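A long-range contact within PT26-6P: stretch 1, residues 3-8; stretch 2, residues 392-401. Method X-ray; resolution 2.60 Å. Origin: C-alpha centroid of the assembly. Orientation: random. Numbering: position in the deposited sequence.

Stretch 1, residues 3-8: ATINDD
Stretch 2 392-401: KDQDVKNLID

No hydrogen bond joins these two stretches, and their closest polar approach brings two acceptors together: Ile5 O lies 3.1 Å from Asp393 OD1. Nearby, the like charges of Asp7 OD2 and Asp393 OD1 come within 4.3 Å; all of these carboxylate oxygens are hydrogen-bonded elsewhere in the structure.

Apolar packing does the joining. Stretch 2 leaves Lys392, its N-cap (psi 148°), for a helix that begins at Asp393 and runs on past Asp401, with i to i+4 bonds such as Lys397 N to Asp393 O at 2.8 Å. Residues 3-6 have helical phi/psi without the regular bonds; Asp7, at 62/40, makes a weak bond from its N to Ala3 O (3.0 Å). The register places the CA atoms of Ile5 and Asp393 5.3 Å apart.

Ile5, the most covered residue, extends as m,t along the helix. Its CG2 meets Asp393 CB at 3.9 Å, its CG1 meets Val396 CG1 at 4.0 Å and Ile400 CD1 at 4.1 Å, and its CD1 reaches Lys397 CB at 3.7 Å. Val396 (t) and Ile400 (m,t) point toward stretch 1, one helical turn apart. Thr4 (t) uses both branches: OG1 lies 3.9 Å from Val396 CG1, and CG2 3.9 Å from Ile400 CD1. The end of Lys397 leads away, its NZ forming a long salt bridge with Asp401 OD2 (3.9 Å).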

# COMPACT_ATOMS: atom_id res chain seq x y z
N ALA A 3 12.82 29.86 -11.45
CA ALA A 3 11.82 28.95 -11.98
C ALA A 3 12.17 28.61 -13.41
O ALA A 3 11.97 27.50 -13.88
CB ALA A 3 10.45 29.61 -11.94
N THR A 4 12.72 29.58 -14.12
CA THR A 4 12.78 29.49 -15.54
C THR A 4 13.93 28.61 -16.05
O THR A 4 13.75 27.80 -16.96
CB THR A 4 12.78 30.90 -16.14
OG1 THR A 4 12.78 30.82 -17.56
CG2 THR A 4 14.00 31.70 -15.63
N ILE A 5 15.10 28.74 -15.45
CA ILE A 5 16.23 27.89 -15.85
C ILE A 5 16.31 26.57 -15.07
O ILE A 5 16.58 25.53 -15.65
CB ILE A 5 17.56 28.64 -15.72
CG1 ILE A 5 17.54 29.86 -16.64
CG2 ILE A 5 18.75 27.73 -16.02
CD1 ILE A 5 18.82 30.62 -16.63
N ASN A 6 16.07 26.64 -13.76
CA ASN A 6 16.19 25.50 -12.85
C ASN A 6 14.90 24.75 -12.58
O ASN A 6 14.92 23.62 -12.12
CB ASN A 6 16.75 25.97 -11.52
CG ASN A 6 18.25 26.01 -11.51
OD1 ASN A 6 18.88 26.55 -12.43
ND2 ASN A 6 18.84 25.42 -10.48
N ASP A 7 13.78 25.41 -12.82
CA ASP A 7 12.49 24.83 -12.53
C ASP A 7 12.33 24.55 -11.03
O ASP A 7 11.78 23.54 -10.63
CB ASP A 7 12.30 23.57 -13.36
CG ASP A 7 12.67 23.78 -14.81
OD1 ASP A 7 11.92 24.49 -15.52
OD2 ASP A 7 13.72 23.27 -15.24
N ASP A 8 12.81 25.47 -10.21
CA ASP A 8 12.59 25.42 -8.77
C ASP A 8 11.13 25.67 -8.40
O ASP A 8 10.77 25.64 -7.23
CB ASP A 8 13.47 26.44 -8.06
CG ASP A 8 14.94 26.03 -8.05
OD1 ASP A 8 15.21 24.88 -7.63
OD2 ASP A 8 15.81 26.86 -8.44
N LYS A 392 16.44 23.52 -23.82
CA LYS A 392 17.54 23.22 -22.94
C LYS A 392 17.79 24.42 -22.01
O LYS A 392 17.56 25.57 -22.39
CB LYS A 392 18.75 22.94 -23.80
CG LYS A 392 18.54 21.80 -24.77
CD LYS A 392 18.90 20.47 -24.10
CE LYS A 392 18.66 19.30 -25.04
NZ LYS A 392 18.94 19.68 -26.47
N ASP A 393 18.25 24.16 -20.79
CA ASP A 393 18.50 25.26 -19.87
C ASP A 393 19.50 26.25 -20.47
O ASP A 393 19.30 27.46 -20.38
CB ASP A 393 19.01 24.75 -18.53
CG ASP A 393 18.03 23.79 -17.85
OD1 ASP A 393 16.82 23.80 -18.19
OD2 ASP A 393 18.47 23.03 -16.96
N GLN A 394 20.57 25.75 -21.08
CA GLN A 394 21.59 26.63 -21.64
C GLN A 394 20.96 27.64 -22.57
O GLN A 394 21.22 28.84 -22.48
CB GLN A 394 22.67 25.84 -22.39
CG GLN A 394 23.95 26.65 -22.68
CD GLN A 394 24.44 27.44 -21.46
OE1 GLN A 394 24.83 26.85 -20.44
NE2 GLN A 394 24.41 28.76 -21.56
N ASP A 395 20.13 27.15 -23.48
CA ASP A 395 19.49 27.98 -24.50
C ASP A 395 18.53 28.96 -23.87
O ASP A 395 18.42 30.11 -24.30
CB ASP A 395 18.75 27.12 -25.51
CG ASP A 395 19.65 26.08 -26.18
OD1 ASP A 395 20.76 25.81 -25.68
OD2 ASP A 395 19.25 25.53 -27.22
N VAL A 396 17.83 28.51 -22.83
CA VAL A 396 16.98 29.43 -22.09
C VAL A 396 17.80 30.52 -21.43
O VAL A 396 17.38 31.68 -21.36
CB VAL A 396 16.13 28.71 -21.03
CG1 VAL A 396 15.48 29.74 -20.11
CG2 VAL A 396 15.07 27.86 -21.71
N LYS A 397 18.97 30.15 -20.93
CA LYS A 397 19.86 31.10 -20.31
C LYS A 397 20.40 32.09 -21.34
O LYS A 397 20.41 33.29 -21.07
CB LYS A 397 21.00 30.42 -19.57
CG LYS A 397 21.80 31.40 -18.71
CD LYS A 397 23.22 30.93 -18.47
CE LYS A 397 24.18 32.12 -18.40
NZ LYS A 397 25.54 31.76 -18.92
N ASN A 398 20.84 31.59 -22.50
CA ASN A 398 21.28 32.48 -23.58
C ASN A 398 20.19 33.49 -23.91
O ASN A 398 20.45 34.70 -24.02
CB ASN A 398 21.61 31.73 -24.87
CG ASN A 398 22.59 30.59 -24.67
OD1 ASN A 398 23.58 30.69 -23.93
ND2 ASN A 398 22.33 29.49 -25.37
N LEU A 399 18.98 32.98 -24.08
CA LEU A 399 17.84 33.79 -24.48
C LEU A 399 17.65 34.94 -23.50
O LEU A 399 17.54 36.10 -23.89
CB LEU A 399 16.60 32.92 -24.55
CG LEU A 399 15.50 33.19 -25.59
CD1 LEU A 399 16.07 33.64 -26.92
CD2 LEU A 399 14.66 31.94 -25.76
N ILE A 400 17.65 34.63 -22.21
CA ILE A 400 17.51 35.67 -21.20
C ILE A 400 18.63 36.69 -21.30
O ILE A 400 18.41 37.88 -21.10
CB ILE A 400 17.49 35.09 -19.77
CG1 ILE A 400 16.26 34.19 -19.58
CG2 ILE A 400 17.51 36.23 -18.74
CD1 ILE A 400 16.24 33.40 -18.27
N ASP A 401 19.83 36.22 -21.60
CA ASP A 401 20.97 37.11 -21.70
C ASP A 401 20.79 38.04 -22.88
O ASP A 401 21.03 39.23 -22.79
CB ASP A 401 22.26 36.31 -21.81
CG ASP A 401 22.63 35.67 -20.48
OD1 ASP A 401 22.17 36.19 -19.43
OD2 ASP A 401 23.37 34.65 -20.46